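Local coordinates for L-lysine 6-oxidase (Marinomonas mediterranea, PDB 3WEU), which oxidises the epsilon-amino group of L-lysine with a cysteine tryptophylquinone cofactor and releases hydrogen peroxide, which makes it antibacterial, at residues R142-I155 against F179-L193. Residues are numbered along the deposited sequence; the frame is centred on the assembly and turned at random.
Sequences RSVSGVMATVEISI and FESLGTLRTDSQGRL
Thr-187 OG1 joins the end of one strand to the loop beside it. It donates to Gly-146 O at 2.6 Å, from above the carbonyl plane, and accepts a nearly straight bond from Ala-149 N at 2.8 Å. With chi1 at 56°, OG1 lies between the backbone N and the carbonyl carbon. This turns Thr-187 CG2 anti to the carbonyl carbon, 3.7 Å from Val-144 CG1. Next to it, Met-148 N bonds Asp-188 O, which also accepts from Gly-191 N on the opposite face of its plane. A water bridges Ala-149 O, Thr-187 O and Arg-186 NH1. Arg-186 NH2 also makes a salt bridge to Asp-20.

Further along, 150-154 runs antiparallel to 183-187. Val-151 N to Leu-185 O and Leu-185 N to Val-151 O are both 2.8 Å. The two side chains lie alongside each other, and Leu-185 CD1 continues to Arg-142 CB. Thr-150, Glu-152, Thr-184 and Arg-186 lie on the other face. Glu-152 bends at chi2 (64°) and brings its carboxylate back over the neighbouring strand. Thr-184 OG1 donates to Glu-152 OE1 at 2.6 Å, from above the carboxylate plane. Ser-181 OG donates to Glu-152 OE2 at 2.7 Å, on the anti side but tilted well out of that plane. Tyr-199 OH also bonds OE2. At the far end, Ile-155 CG2 packs on Phe-179 CE2 (3.7 Å).

A second shell positions the donors. Ser-181 OG accepts from Gly-183 N in an ST turn. Arg-58 bonds Thr-184 OG1. Strand 193-196 pairs antiparallel with the other edge of 183-187, making it an inner strand of the N-terminal region's mixed sheet.

Hydroxyl bonds to both Glu-152 oxygens, with Arg-58 one hydroxyl removed, would probably favour the ionised carboxylate. Gly-183 O, 3.1 Å from Glu-152 OE2, would oppose it.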
# COMPACT_ATOMS: atom_id res chain seq x y z
N ARG A 142 -29.36 7.43 28.22
CA ARG A 142 -28.98 8.05 29.48
C ARG A 142 -30.09 9.00 29.79
O ARG A 142 -30.77 9.49 28.87
CB ARG A 142 -27.66 8.83 29.37
CG ARG A 142 -26.38 8.07 29.11
CD ARG A 142 -26.04 7.04 30.19
NE ARG A 142 -24.92 6.23 29.81
CZ ARG A 142 -24.98 5.17 29.01
NH1 ARG A 142 -26.10 4.83 28.43
NH2 ARG A 142 -23.89 4.51 28.71
N SER A 143 -30.25 9.32 31.08
CA SER A 143 -31.24 10.27 31.60
C SER A 143 -30.58 11.34 32.45
O SER A 143 -29.54 11.12 33.11
CB SER A 143 -32.23 9.51 32.48
OG SER A 143 -33.01 8.69 31.61
N VAL A 144 -31.13 12.53 32.39
CA VAL A 144 -30.67 13.61 33.20
C VAL A 144 -31.89 14.36 33.69
O VAL A 144 -32.90 14.45 33.01
CB VAL A 144 -29.68 14.41 32.32
CG1 VAL A 144 -30.39 15.31 31.30
CG2 VAL A 144 -28.74 15.16 33.12
N SER A 145 -31.80 14.93 34.89
CA SER A 145 -32.81 15.79 35.44
C SER A 145 -32.25 16.64 36.55
O SER A 145 -31.20 16.34 37.14
CB SER A 145 -33.94 15.00 36.01
OG SER A 145 -33.47 14.15 37.06
N GLY A 146 -32.95 17.70 36.83
CA GLY A 146 -32.52 18.57 37.94
C GLY A 146 -31.62 19.72 37.49
O GLY A 146 -31.43 20.02 36.28
N VAL A 147 -31.03 20.35 38.50
CA VAL A 147 -30.20 21.52 38.33
C VAL A 147 -28.78 21.15 38.02
O VAL A 147 -28.13 20.44 38.78
CB VAL A 147 -30.27 22.39 39.62
CG1 VAL A 147 -29.35 23.54 39.52
CG2 VAL A 147 -31.71 22.82 39.84
N MET A 148 -28.27 21.63 36.88
CA MET A 148 -26.86 21.45 36.56
C MET A 148 -26.38 19.99 36.71
O MET A 148 -25.31 19.72 37.20
CB MET A 148 -25.99 22.37 37.42
CG MET A 148 -26.32 23.84 37.24
SD MET A 148 -25.86 24.40 35.56
CE MET A 148 -24.15 23.99 35.53
N ALA A 149 -27.10 19.07 36.09
CA ALA A 149 -26.70 17.68 36.00
C ALA A 149 -25.74 17.44 34.83
O ALA A 149 -25.74 18.21 33.87
CB ALA A 149 -27.94 16.82 35.83
N THR A 150 -24.92 16.41 34.95
CA THR A 150 -24.01 16.00 33.88
C THR A 150 -23.91 14.50 33.91
O THR A 150 -23.59 13.93 34.96
CB THR A 150 -22.62 16.54 34.08
OG1 THR A 150 -22.64 17.96 34.13
CG2 THR A 150 -21.73 16.16 32.91
N VAL A 151 -24.18 13.83 32.79
CA VAL A 151 -23.87 12.40 32.65
C VAL A 151 -23.30 12.06 31.28
O VAL A 151 -23.85 12.45 30.25
CB VAL A 151 -25.09 11.53 32.99
CG1 VAL A 151 -26.26 11.92 32.23
CG2 VAL A 151 -24.82 10.04 32.75
N GLU A 152 -22.18 11.36 31.26
CA GLU A 152 -21.56 10.93 30.01
C GLU A 152 -22.36 9.79 29.40
O GLU A 152 -22.92 8.93 30.09
CB GLU A 152 -20.13 10.49 30.30
CG GLU A 152 -19.23 10.48 29.09
CD GLU A 152 -18.98 11.86 28.43
OE1 GLU A 152 -19.37 12.91 29.05
OE2 GLU A 152 -18.27 11.85 27.38
N ILE A 153 -22.43 9.76 28.09
CA ILE A 153 -22.91 8.56 27.41
C ILE A 153 -21.69 7.69 27.18
O ILE A 153 -21.12 7.59 26.08
CB ILE A 153 -23.64 8.90 26.08
CG1 ILE A 153 -24.73 9.96 26.26
CG2 ILE A 153 -24.28 7.69 25.45
CD1 ILE A 153 -25.13 10.58 24.90
N SER A 154 -21.29 6.96 28.22
CA SER A 154 -19.99 6.32 28.26
C SER A 154 -20.08 4.80 28.24
O SER A 154 -21.05 4.26 28.72
CB SER A 154 -19.31 6.70 29.56
OG SER A 154 -18.13 5.98 29.76
N ILE A 155 -19.00 4.16 27.81
CA ILE A 155 -18.90 2.69 27.88
C ILE A 155 -18.80 2.28 29.30
O ILE A 155 -19.05 1.14 29.59
CB ILE A 155 -17.71 2.12 27.12
CG1 ILE A 155 -16.39 2.54 27.73
CG2 ILE A 155 -17.87 2.46 25.66
CD1 ILE A 155 -15.19 1.81 27.12
N PHE A 179 -12.24 3.81 21.90
CA PHE A 179 -13.58 4.39 21.95
C PHE A 179 -14.11 4.39 23.38
O PHE A 179 -14.05 3.38 24.06
CB PHE A 179 -14.55 3.62 21.06
CG PHE A 179 -15.92 4.12 21.18
CD1 PHE A 179 -16.31 5.26 20.50
CD2 PHE A 179 -16.81 3.56 22.08
CE1 PHE A 179 -17.58 5.80 20.71
CE2 PHE A 179 -18.04 4.08 22.29
CZ PHE A 179 -18.45 5.21 21.60
N GLU A 180 -14.72 5.47 23.81
CA GLU A 180 -15.21 5.60 25.17
C GLU A 180 -16.58 6.21 25.32
O GLU A 180 -17.25 5.95 26.29
CB GLU A 180 -14.23 6.45 25.99
CG GLU A 180 -13.12 5.61 26.59
CD GLU A 180 -12.11 6.46 27.36
OE1 GLU A 180 -11.55 5.97 28.34
OE2 GLU A 180 -11.88 7.62 26.98
N SER A 181 -16.99 7.09 24.41
CA SER A 181 -18.14 7.88 24.62
C SER A 181 -18.80 8.32 23.29
O SER A 181 -18.13 8.64 22.33
CB SER A 181 -17.77 9.13 25.41
OG SER A 181 -18.91 9.94 25.65
N LEU A 182 -20.10 8.48 23.36
CA LEU A 182 -20.90 9.12 22.31
C LEU A 182 -21.27 10.59 22.59
O LEU A 182 -21.83 11.29 21.75
CB LEU A 182 -22.12 8.28 22.12
CG LEU A 182 -22.18 7.31 20.89
CD1 LEU A 182 -21.03 7.06 19.94
CD2 LEU A 182 -23.32 6.34 21.02
N GLY A 183 -21.04 11.02 23.82
CA GLY A 183 -21.22 12.39 24.18
C GLY A 183 -21.62 12.58 25.62
O GLY A 183 -21.28 11.76 26.47
N THR A 184 -22.32 13.67 25.89
CA THR A 184 -22.59 14.11 27.27
C THR A 184 -23.97 14.72 27.36
O THR A 184 -24.35 15.54 26.51
CB THR A 184 -21.54 15.17 27.69
OG1 THR A 184 -20.20 14.76 27.38
CG2 THR A 184 -21.66 15.51 29.16
N LEU A 185 -24.77 14.38 28.37
CA LEU A 185 -26.04 15.04 28.63
C LEU A 185 -25.85 15.94 29.84
O LEU A 185 -25.11 15.60 30.79
CB LEU A 185 -27.17 14.07 29.02
CG LEU A 185 -27.49 12.98 28.04
CD1 LEU A 185 -28.77 12.29 28.45
CD2 LEU A 185 -27.61 13.57 26.61
N ARG A 186 -26.39 17.15 29.74
CA ARG A 186 -26.40 18.05 30.87
C ARG A 186 -27.80 18.64 31.05
O ARG A 186 -28.63 18.56 30.14
CB ARG A 186 -25.44 19.19 30.65
CG ARG A 186 -24.01 18.83 30.86
CD ARG A 186 -23.11 19.99 30.46
NE ARG A 186 -21.71 19.81 30.89
CZ ARG A 186 -21.15 20.31 32.00
NH1 ARG A 186 -21.84 20.95 32.92
NH2 ARG A 186 -19.88 20.09 32.24
N THR A 187 -28.00 19.30 32.17
CA THR A 187 -29.07 20.23 32.35
C THR A 187 -28.47 21.53 32.77
O THR A 187 -27.38 21.56 33.33
CB THR A 187 -30.11 19.85 33.40
OG1 THR A 187 -29.45 19.64 34.65
CG2 THR A 187 -30.95 18.60 32.92
N ASP A 188 -29.21 22.60 32.51
CA ASP A 188 -28.81 23.96 32.87
C ASP A 188 -29.39 24.20 34.26
O ASP A 188 -29.87 23.23 34.93
CB ASP A 188 -29.22 25.02 31.83
CG ASP A 188 -30.69 25.35 31.82
OD1 ASP A 188 -31.50 24.72 32.55
OD2 ASP A 188 -31.07 26.24 31.02
N SER A 189 -29.27 25.42 34.75
CA SER A 189 -29.69 25.74 36.10
C SER A 189 -31.19 25.61 36.34
O SER A 189 -31.63 25.63 37.48
CB SER A 189 -29.15 27.11 36.54
OG SER A 189 -29.82 28.10 35.86
N GLN A 190 -32.00 25.52 35.29
CA GLN A 190 -33.45 25.39 35.39
C GLN A 190 -33.99 24.08 34.86
O GLN A 190 -35.22 23.91 34.70
CB GLN A 190 -34.14 26.55 34.67
CG GLN A 190 -33.88 27.90 35.35
CD GLN A 190 -34.44 29.08 34.60
OE1 GLN A 190 -33.93 29.49 33.55
NE2 GLN A 190 -35.51 29.65 35.14
N GLY A 191 -33.12 23.14 34.60
CA GLY A 191 -33.57 21.80 34.21
C GLY A 191 -33.69 21.56 32.72
O GLY A 191 -34.11 20.44 32.32
N ARG A 192 -33.30 22.53 31.88
CA ARG A 192 -33.35 22.32 30.44
C ARG A 192 -32.28 21.35 30.06
O ARG A 192 -31.19 21.31 30.67
CB ARG A 192 -33.12 23.65 29.63
CG ARG A 192 -34.13 24.75 29.90
CD ARG A 192 -33.74 26.06 29.17
NE ARG A 192 -34.66 27.10 29.50
CZ ARG A 192 -34.47 27.93 30.52
NH1 ARG A 192 -33.34 27.92 31.20
NH2 ARG A 192 -35.39 28.85 30.75
N LEU A 193 -32.56 20.59 29.00
CA LEU A 193 -31.58 19.63 28.49
C LEU A 193 -30.55 20.26 27.56
O LEU A 193 -30.91 21.10 26.72
CB LEU A 193 -32.32 18.55 27.74
CG LEU A 193 -31.47 17.56 26.95
CD1 LEU A 193 -30.64 16.70 27.84
CD2 LEU A 193 -32.33 16.62 26.05
O HOH W 1 -34.56 18.82 34.62
O HOH W 2 -24.65 20.73 33.68